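Local structure of cellulase (Xanthomonas axonopodis pv. citri, 4W7W) at residues 69-72 with 73-76; 249-252 with 253-256; 277-280 with 281-284. The protein probably hydrolyses the beta-1,4-glucosidic bonds of cellulose as a glycoside hydrolase family 5 enzyme, and binds cello-oligosaccharide at its (beta/alpha)8 barrel. All blocks are in the same frame, centred on the assembly; numbering follows the deposited sequence. Where two conformers were deposited one is given.

The chain builds its closed barrel of eight parallel strands in sequence order, and the three contacts follow one another along it without nesting or crossing. Each is local and closes only a turn of backbone. Contact 1 comes first, where strand 65-70 runs directly into the short helix 72-75. Contact 2 is a pair of turns within helix 243-258, which connects strands 219-226 and 262-268. Contact 3 lies in the next helix, 273-288, between strands 262-268 and 293-301. The centres of contacts 2 and 3 are about 17 Å apart, whereas contact 1 sits across the barrel, its centre about 31 Å from that of contact 2.

Contact 1 (69-72 with 73-76); sequences PFLW and ERVQ
Trp72 and Gln76, one helical turn apart, lie side by side and point the same way, joined through their polar ends. From Gln76 CB, which packs 4.0 Å from Trp72 CD1, the chain runs out extended, CG anti to the backbone N (chi1 -168°) and the next torsion also anti. This straight course brings CD alongside the indole nitrogen and OE1 to the ring edge. There Trp72 NE1 donates a hydrogen bond to Gln76 OE1 of 2.9 Å, nearly straight at 161°; the oxygen lies in the ring plane and the N-H arrives in the carbonyl plane, although ring and amide are turned 30° apart. NE2, the other branch, is bound by Gly81 O and Asp132 OD2, so both arms of the amide are held and its flip is defined.

The backbone between them forms the single short turn of helix 72-75. Leu71, at the N-cap position, accepts from Val75 N at Leu71 O over 3.0 Å and more weakly from Arg74 N; Gln76 N bonds likewise to Trp72 O at 2.8 Å. Leu71 CD1 lies over one face of the Arg74 guanidinium, toward its rim, 3.4 Å from Arg74 NH1. The edge of the Phe70 ring meets Val75 at CE2, 4.0 Å from Val75 CG1.

The turn leaves the barrel at the end of strand 65-70, on the route of a beta-alpha connection. Arg74 donates to the carbonyls of Pro40, Ala32, Lys38 and Phe34, the last a residue of the glycan pocket, and Glu73 binds Asn111 and Ser116. With its guanidinium gripped by carbonyl oxygens and flanked by a leucine methyl, Arg74 sits in a largely buried setting, its charge probably stabilised by the dipoles of the carbonyls it binds.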
ATOM      1  N   PRO A  69       1.946   2.610   6.560  1.00  4.80           N
ATOM      2  CA  PRO A  69       0.582   2.496   7.091  1.00  5.26           C
ATOM      3  C   PRO A  69       0.365   3.431   8.274  1.00  5.17           C
ATOM      4  O   PRO A  69       1.222   3.544   9.143  1.00  5.72           O
ATOM      5  CB  PRO A  69       0.532   1.042   7.581  1.00  5.67           C
ATOM      6  CG  PRO A  69       1.546   0.323   6.739  1.00  5.57           C
ATOM      7  CD  PRO A  69       2.659   1.319   6.582  1.00  5.06           C
ATOM      8  N   PHE A  70      -0.803   4.056   8.311  1.00  5.23           N
ATOM      9  CA  PHE A  70      -1.257   4.773   9.494  1.00  5.46           C
ATOM     10  C   PHE A  70      -2.780   4.773   9.469  1.00  5.57           C
ATOM     11  O   PHE A  70      -3.403   4.419   8.462  1.00  5.86           O
ATOM     12  CB  PHE A  70      -0.697   6.197   9.572  1.00  6.10           C
ATOM     13  CG  PHE A  70      -1.120   7.059   8.432  1.00  6.07           C
ATOM     14  CD1 PHE A  70      -0.372   7.062   7.286  1.00  8.41           C
ATOM     15  CD2 PHE A  70      -2.259   7.837   8.489  1.00  6.68           C
ATOM     16  CE1 PHE A  70      -0.717   7.824   6.202  1.00 10.55           C
ATOM     17  CE2 PHE A  70      -2.642   8.595   7.395  1.00  8.39           C
ATOM     18  CZ  PHE A  70      -1.861   8.599   6.255  1.00  9.46           C
ATOM     19  N   LEU A  71      -3.381   5.097  10.609  1.00  5.96           N
ATOM     20  CA  LEU A  71      -4.843   5.011  10.720  1.00  6.36           C
ATOM     21  C   LEU A  71      -5.547   6.328  10.504  1.00  6.02           C
ATOM     22  O   LEU A  71      -5.180   7.384  11.062  1.00  6.24           O
ATOM     23  CB  LEU A  71      -5.278   4.512  12.085  1.00  6.89           C
ATOM     24  CG  LEU A  71      -4.777   3.123  12.465  1.00  7.77           C
ATOM     25  CD1 LEU A  71      -5.428   2.711  13.765  1.00  8.53           C
ATOM     26  CD2 LEU A  71      -5.074   2.113  11.363  1.00  8.67           C
ATOM     27  N   TRP A  72      -6.617   6.255   9.720  1.00  6.03           N
ATOM     28  CA  TRP A  72      -7.524   7.373   9.526  1.00  6.28           C
ATOM     29  C   TRP A  72      -7.976   7.952  10.865  1.00  6.63           C
ATOM     30  O   TRP A  72      -7.972   9.160  11.069  1.00  6.98           O
ATOM     31  CB  TRP A  72      -8.704   6.875   8.682  1.00  6.21           C
ATOM     32  CG  TRP A  72      -9.637   7.914   8.166  1.00  6.22           C
ATOM     33  CD1 TRP A  72      -9.634   9.259   8.413  1.00  6.83           C
ATOM     34  CD2 TRP A  72     -10.759   7.658   7.322  1.00  6.40           C
ATOM     35  NE1 TRP A  72     -10.699   9.851   7.779  1.00  7.38           N
ATOM     36  CE2 TRP A  72     -11.396   8.893   7.090  1.00  7.27           C
ATOM     37  CE3 TRP A  72     -11.291   6.498   6.752  1.00  6.83           C
ATOM     38  CZ2 TRP A  72     -12.547   8.997   6.315  1.00  7.58           C
ATOM     39  CZ3 TRP A  72     -12.445   6.594   6.001  1.00  7.77           C
ATOM     40  CH2 TRP A  72     -13.055   7.838   5.784  1.00  7.90           C
ATOM     41  N   GLU A  73      -8.337   7.079  11.801  1.00  6.44           N
ATOM     42  CA  GLU A  73      -8.854   7.519  13.090  1.00  7.38           C
ATOM     43  C   GLU A  73      -7.825   8.251  13.929  1.00  7.04           C
ATOM     44  O   GLU A  73      -8.196   9.049  14.799  1.00  7.96           O
ATOM     45  CB  GLU A  73      -9.367   6.329  13.886  1.00  8.30           C
ATOM     46  CG  GLU A  73     -10.505   5.563  13.225  1.00  9.53           C
ATOM     47  CD  GLU A  73     -10.068   4.449  12.279  1.00  9.72           C
ATOM     48  OE1 GLU A  73      -8.888   4.374  11.873  1.00  8.19           O
ATOM     49  OE2 GLU A  73     -10.942   3.647  11.887  1.00 11.78           O
ATOM     50  N   ARG A  74      -6.536   7.954  13.704  1.00  6.59           N
ATOM     51  CA  ARG A  74      -5.471   8.599  14.453  1.00  6.36           C
ATOM     52  C   ARG A  74      -5.047   9.921  13.826  1.00  6.42           C
ATOM     53  O   ARG A  74      -4.673  10.842  14.566  1.00  7.62           O
ATOM     54  CB  ARG A  74      -4.276   7.653  14.626  1.00  6.68           C
ATOM     55  CG  ARG A  74      -4.624   6.485  15.527  1.00  7.04           C
ATOM     56  CD  ARG A  74      -3.469   5.519  15.767  1.00  7.54           C
ATOM     57  NE  ARG A  74      -3.885   4.509  16.736  1.00  7.39           N
ATOM     58  CZ  ARG A  74      -3.547   3.224  16.722  1.00  7.55           C
ATOM     59  NH1 ARG A  74      -2.707   2.730  15.825  1.00  7.18           N
ATOM     60  NH2 ARG A  74      -4.064   2.421  17.644  1.00  8.98           N
ATOM     61  N   VAL A  75      -5.132  10.049  12.494  1.00  6.41           N
ATOM     62  CA  VAL A  75      -4.785  11.316  11.871  1.00  6.69           C
ATOM     63  C   VAL A  75      -5.958  12.288  11.814  1.00  6.78           C
ATOM     64  O   VAL A  75      -5.751  13.495  11.703  1.00  7.18           O
ATOM     65  CB  VAL A  75      -4.160  11.089  10.474  1.00  7.56           C
ATOM     66  CG1 VAL A  75      -5.208  10.846   9.405  1.00  7.53           C
ATOM     67  CG2 VAL A  75      -3.246  12.239  10.093  1.00  8.37           C
ATOM     68  N   GLN A  76      -7.185  11.772  11.876  1.00  6.68           N
ATOM     69  CA  GLN A  76      -8.396  12.608  11.792  1.00  7.13           C
ATOM     70  C   GLN A  76      -9.411  12.053  12.763  1.00  7.47           C
ATOM     71  O   GLN A  76     -10.248  11.244  12.378  1.00  8.02           O
ATOM     72  CB  GLN A  76      -8.957  12.655  10.364  1.00  7.00           C
ATOM     73  CG  GLN A  76     -10.008  13.736  10.196  1.00  7.06           C
ATOM     74  CD  GLN A  76     -10.656  13.750   8.813  1.00  7.52           C
ATOM     75  OE1 GLN A  76     -10.818  12.706   8.171  1.00  8.16           O
ATOM     76  NE2 GLN A  76     -11.019  14.920   8.340  1.00  8.16           N
TER

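Contact 2 (249-252 with 253-256); sequences QGFT and SWLR
Leu255 lies across one face of the Phe251 ring, one turn further along helix 243-258. Phe251 swings out with CG anti to its own N (chi1 177°), and its ring then leans along the helix toward the following turn. Leu255 takes the other common helical rotamer, CG beside the backbone N (chi1 -64°). The resulting CH-pi contact puts Leu255 CG 4.3 Å from the centroid of the Phe251 ring, 15° off the normal, while Leu255 CD1 reaches Phe251 CE2 at 3.7 Å.

Trp254 projects beside this pair, its CE3 a looser 4.4 Å from Phe251 CE1, and Trp196 meets both rings edge-to-face. In the (beta/alpha)8 barrel this helix is the crossover between strands 219-226 and 262-268, and Phe251 is set against Phe221 and Ala223 of the first of these.

On another side of the helix, Thr252 and Arg256 run alongside each other. A bend at chi3 turns the Arg256 guanidinium back beside the threonine methyl, with Thr252 CG2 4.1 Å from Arg256 NH2. The threonine hydroxyl is bonded to Leu248 O and Trp293 NE1, and Arg256 NH2 meets Asp291 in a salt bridge and Asn289 through a hydrogen bond. Arg256 N donates to Thr252 O at 3.1 Å.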
ATOM      1  N   GLN A 249      -0.852 -11.897 -13.926  1.00  7.10           N
ATOM      2  CA  GLN A 249      -0.986 -11.755 -15.376  1.00  7.94           C
ATOM      3  C   GLN A 249      -2.244 -11.000 -15.803  1.00  7.20           C
ATOM      4  O   GLN A 249      -2.173 -10.155 -16.688  1.00  7.83           O
ATOM      5  CB  GLN A 249      -0.943 -13.114 -16.093  1.00  9.42           C
ATOM      6  CG  GLN A 249       0.427 -13.726 -16.076  1.00 11.48           C
ATOM      7  CD  GLN A 249       0.543 -14.894 -17.020  1.00 18.09           C
ATOM      8  OE1 GLN A 249      -0.215 -15.013 -17.994  1.00 20.30           O
ATOM      9  NE2 GLN A 249       1.505 -15.732 -16.772  1.00 20.23           N
ATOM     10  N   GLY A 250      -3.405 -11.347 -15.245  1.00  7.26           N
ATOM     11  CA  GLY A 250      -4.647 -10.709 -15.680  1.00  7.26           C
ATOM     12  C   GLY A 250      -4.691  -9.210 -15.399  1.00  6.80           C
ATOM     13  O   GLY A 250      -5.103  -8.416 -16.245  1.00  6.85           O
ATOM     14  N   PHE A 251      -4.220  -8.843 -14.208  1.00  6.62           N
ATOM     15  CA  PHE A 251      -4.091  -7.451 -13.817  1.00  6.41           C
ATOM     16  C   PHE A 251      -3.098  -6.723 -14.706  1.00  5.81           C
ATOM     17  O   PHE A 251      -3.382  -5.607 -15.158  1.00  6.12           O
ATOM     18  CB  PHE A 251      -3.703  -7.388 -12.337  1.00  6.20           C
ATOM     19  CG  PHE A 251      -3.469  -6.001 -11.815  1.00  6.13           C
ATOM     20  CD1 PHE A 251      -4.519  -5.115 -11.620  1.00  6.42           C
ATOM     21  CD2 PHE A 251      -2.192  -5.570 -11.506  1.00  6.69           C
ATOM     22  CE1 PHE A 251      -4.283  -3.850 -11.115  1.00  7.13           C
ATOM     23  CE2 PHE A 251      -1.957  -4.302 -11.007  1.00  6.59           C
ATOM     24  CZ  PHE A 251      -3.013  -3.451 -10.804  1.00  5.88           C
ATOM     25  N   THR A 252      -1.955  -7.352 -14.969  1.00  6.30           N
ATOM     26  CA  THR A 252      -0.952  -6.750 -15.840  1.00  6.40           C
ATOM     27  C   THR A 252      -1.541  -6.468 -17.221  1.00  6.55           C
ATOM     28  O   THR A 252      -1.346  -5.390 -17.795  1.00  6.72           O
ATOM     29  CB  THR A 252       0.269  -7.678 -15.937  1.00  6.89           C
ATOM     30  OG1 THR A 252       0.839  -7.836 -14.635  1.00  7.34           O
ATOM     31  CG2 THR A 252       1.326  -7.151 -16.874  1.00  8.08           C
ATOM     32  N   SER A 253      -2.298  -7.429 -17.752  1.00  6.55           N
ATOM     33  CA  SER A 253      -2.913  -7.221 -19.054  1.00  7.04           C
ATOM     34  C   SER A 253      -3.917  -6.065 -19.013  1.00  6.76           C
ATOM     35  O   SER A 253      -3.981  -5.260 -19.931  1.00  7.30           O
ATOM     36  CB  SER A 253      -3.606  -8.488 -19.556  1.00  8.41           C
ATOM     37  OG  SER A 253      -3.946  -8.369 -20.924  1.00 10.80           O
ATOM     38  N   TRP A 254      -4.716  -6.004 -17.946  1.00  6.28           N
ATOM     39  CA  TRP A 254      -5.689  -4.924 -17.794  1.00  6.36           C
ATOM     40  C   TRP A 254      -4.996  -3.563 -17.804  1.00  5.98           C
ATOM     41  O   TRP A 254      -5.468  -2.622 -18.438  1.00  6.42           O
ATOM     42  CB  TRP A 254      -6.486  -5.129 -16.518  1.00  6.38           C
ATOM     43  CG  TRP A 254      -7.510  -4.077 -16.288  1.00  6.86           C
ATOM     44  CD1 TRP A 254      -8.769  -4.040 -16.811  1.00  7.11           C
ATOM     45  CD2 TRP A 254      -7.370  -2.893 -15.491  1.00  7.19           C
ATOM     46  NE1 TRP A 254      -9.419  -2.908 -16.386  1.00  7.94           N
ATOM     47  CE2 TRP A 254      -8.587  -2.197 -15.564  1.00  8.34           C
ATOM     48  CE3 TRP A 254      -6.339  -2.353 -14.718  1.00  8.81           C
ATOM     49  CZ2 TRP A 254      -8.799  -0.991 -14.897  1.00  9.67           C
ATOM     50  CZ3 TRP A 254      -6.563  -1.161 -14.052  1.00 10.22           C
ATOM     51  CH2 TRP A 254      -7.779  -0.501 -14.141  1.00 10.49           C
ATOM     52  N   LEU A 255      -3.871  -3.454 -17.097  1.00  6.19           N
ATOM     53  CA  LEU A 255      -3.118  -2.208 -17.122  1.00  6.27           C
ATOM     54  C   LEU A 255      -2.727  -1.851 -18.553  1.00  6.75           C
ATOM     55  O   LEU A 255      -2.918  -0.718 -19.003  1.00  7.38           O
ATOM     56  CB  LEU A 255      -1.843  -2.325 -16.281  1.00  6.35           C
ATOM     57  CG  LEU A 255      -2.024  -2.547 -14.788  1.00  6.61           C
ATOM     58  CD1 LEU A 255      -0.666  -2.887 -14.175  1.00  7.10           C
ATOM     59  CD2 LEU A 255      -2.648  -1.336 -14.124  1.00  6.48           C
ATOM     60  N   ARG A 256      -2.181  -2.827 -19.268  1.00  6.79           N
ATOM     61  CA  ARG A 256      -1.715  -2.583 -20.616  1.00  8.30           C
ATOM     62  C   ARG A 256      -2.874  -2.200 -21.548  1.00  8.15           C
ATOM     63  O   ARG A 256      -2.747  -1.263 -22.345  1.00  9.49           O
ATOM     64  CB  ARG A 256      -0.948  -3.796 -21.118  1.00  9.61           C
ATOM     65  CG  ARG A 256       0.011  -3.497 -22.240  1.00 11.06           C
ATOM     66  CD  ARG A 256       0.883  -4.706 -22.518  1.00 11.29           C
ATOM     67  NE  ARG A 256       1.997  -4.805 -21.580  1.00 11.59           N
ATOM     68  CZ  ARG A 256       2.399  -5.907 -20.976  1.00 11.68           C
ATOM     69  NH1 ARG A 256       1.816  -7.080 -21.200  1.00 15.54           N
ATOM     70  NH2 ARG A 256       3.433  -5.834 -20.157  1.00 12.85           N
TER

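Contact 3 (277-280 with 281-284); sequences KALE and GMLT
Leu279 and Leu283 make the main apolar contact between these successive turns of helix 273-288. Their side chains cross at an angle, with Leu279 CD1 3.8 Å from Leu283 CD1. Leu279 has CG opposite its backbone N (chi1 177°), which brings its CD1 branch toward the later turn, whereas Leu283 rests its branch against the carbonyl oxygen of Leu279. Met282 meets the same carbonyl: its CG sits between its own backbone N and carbonyl carbon (chi1 77°), a position that places it 3.5 Å from Leu279 O. The approach of Met282 CG to Leu279 CD1, at 4.4 Å, is loose, and the end of the methionine chain leads away from the pair.

This apolar side faces inward. Helix 273-288 is the connection between strands 262-268 and 293-301 of the (beta/alpha)8 barrel, and the two leucines with Met282 pack on Phe267 of the first strand. Leu279 also meets Trp298 and Leu283 meets Trp296 on the second, while Ile327 of helix 325-328 covers both leucines.

Hydrogen bonding along the backbone is regular alpha-helical. Gly281 N bonds to Lys277 O, Met282 N to Ala278 O, and Leu283 N to Leu279 O at 2.9 Å. At Glu280 O the pattern is doubled: Thr284 N donates to Glu280 O at 2.9 Å, and Thr284 OG1 donates to the same Glu280 O at 2.9 Å. The two donors approach from opposite faces of the carbonyl plane, the hydroxyl lying well above it, 36° out.

Charged and polar ends find partners beyond the two turns. Glu280 OE2 forms a salt bridge with Lys330, and Glu280 OE1 and Thr284 OG1 each hydrogen-bond to Tyr331 OH, so one phenol joins both side chains.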
ATOM      1  N   LYS A 277      11.404 -19.533  -4.882  0.60  7.85           N
ATOM      2  CA  LYS A 277      11.244 -19.626  -6.341  0.60  8.71           C
ATOM      3  C   LYS A 277      10.084 -18.766  -6.822  0.60  8.73           C
ATOM      4  O   LYS A 277      10.190 -18.057  -7.824  0.60  9.09           O
ATOM      5  CB  LYS A 277      11.013 -21.068  -6.795  0.60  9.22           C
ATOM      6  CG  LYS A 277      12.249 -21.922  -6.792  0.60  8.89           C
ATOM      7  CD  LYS A 277      11.919 -23.297  -7.339  0.60 12.38           C
ATOM      8  CE  LYS A 277      11.812 -23.266  -8.859  0.60 17.52           C
ATOM      9  NZ  LYS A 277      11.795 -24.631  -9.449  0.60 25.20           N
ATOM     10  N   ALA A 278       8.979 -18.812  -6.091  1.00  8.31           N
ATOM     11  CA  ALA A 278       7.823 -17.998  -6.462  1.00  7.98           C
ATOM     12  C   ALA A 278       8.134 -16.520  -6.377  1.00  7.85           C
ATOM     13  O   ALA A 278       7.675 -15.731  -7.202  1.00  8.66           O
ATOM     14  CB  ALA A 278       6.640 -18.348  -5.594  1.00  8.50           C
ATOM     15  N   LEU A 279       8.907 -16.143  -5.367  1.00  7.43           N
ATOM     16  CA  LEU A 279       9.298 -14.756  -5.181  1.00  7.56           C
ATOM     17  C   LEU A 279      10.170 -14.287  -6.337  1.00  7.28           C
ATOM     18  O   LEU A 279       9.904 -13.242  -6.949  1.00  8.02           O
ATOM     19  CB  LEU A 279      10.012 -14.583  -3.837  1.00  7.13           C
ATOM     20  CG  LEU A 279      10.528 -13.179  -3.562  1.00  7.10           C
ATOM     21  CD1 LEU A 279       9.395 -12.163  -3.585  1.00  6.84           C
ATOM     22  CD2 LEU A 279      11.266 -13.122  -2.245  1.00  7.77           C
ATOM     23  N   GLU A 280      11.199 -15.071  -6.654  1.00  7.82           N
ATOM     24  CA  GLU A 280      12.052 -14.751  -7.787  1.00  8.46           C
ATOM     25  C   GLU A 280      11.198 -14.596  -9.050  1.00  8.36           C
ATOM     26  O   GLU A 280      11.386 -13.670  -9.853  1.00  8.62           O
ATOM     27  CB  GLU A 280      13.099 -15.854  -7.996  1.00  9.29           C
ATOM     28  CG  GLU A 280      14.146 -15.965  -6.896  1.00 10.97           C
ATOM     29  CD  GLU A 280      15.425 -15.175  -7.139  1.00 11.13           C
ATOM     30  OE1 GLU A 280      15.467 -14.286  -8.022  1.00 15.52           O
ATOM     31  OE2 GLU A 280      16.378 -15.400  -6.377  1.00 12.83           O
ATOM     32  N   GLY A 281      10.249 -15.510  -9.227  1.00  8.20           N
ATOM     33  CA  GLY A 281       9.429 -15.480 -10.431  1.00  8.70           C
ATOM     34  C   GLY A 281       8.561 -14.245 -10.532  1.00  8.80           C
ATOM     35  O   GLY A 281       8.407 -13.660 -11.609  1.00  9.49           O
ATOM     36  N   MET A 282       7.972 -13.820  -9.417  1.00  8.96           N
ATOM     37  CA  MET A 282       7.097 -12.660  -9.461  1.00  9.57           C
ATOM     38  C   MET A 282       7.890 -11.363  -9.596  1.00  8.46           C
ATOM     39  O   MET A 282       7.459 -10.459 -10.319  1.00  8.68           O
ATOM     40  CB  MET A 282       6.091 -12.709  -8.318  1.00 12.39           C
ATOM     41  CG  MET A 282       6.558 -12.337  -6.961  1.00 12.91           C
ATOM     42  SD  MET A 282       5.266 -12.763  -5.752  0.70 11.11           S
ATOM     43  CE  MET A 282       3.910 -11.735  -6.272  1.00 14.97           C
ATOM     44  N   LEU A 283       9.065 -11.279  -8.972  1.00  8.02           N
ATOM     45  CA  LEU A 283       9.915 -10.101  -9.133  1.00  8.26           C
ATOM     46  C   LEU A 283      10.445  -9.997 -10.561  1.00  7.96           C
ATOM     47  O   LEU A 283      10.465  -8.911 -11.151  1.00  9.04           O
ATOM     48  CB  LEU A 283      11.053 -10.155  -8.122  1.00  8.00           C
ATOM     49  CG  LEU A 283      10.644 -10.056  -6.654  1.00  8.34           C
ATOM     50  CD1 LEU A 283      11.836 -10.311  -5.768  1.00  9.81           C
ATOM     51  CD2 LEU A 283      10.061  -8.708  -6.337  1.00  9.80           C
ATOM     52  N   THR A 284      10.841 -11.134 -11.131  1.00  7.90           N
ATOM     53  CA  THR A 284      11.273 -11.191 -12.514  1.00  8.38           C
ATOM     54  C   THR A 284      10.129 -10.795 -13.460  1.00  8.48           C
ATOM     55  O   THR A 284      10.326 -10.026 -14.418  1.00  8.94           O
ATOM     56  CB  THR A 284      11.790 -12.595 -12.850  1.00  9.03           C
ATOM     57  OG1 THR A 284      12.968 -12.837 -12.085  1.00  9.76           O
ATOM     58  CG2 THR A 284      12.105 -12.727 -14.336  1.00 10.32           C
TER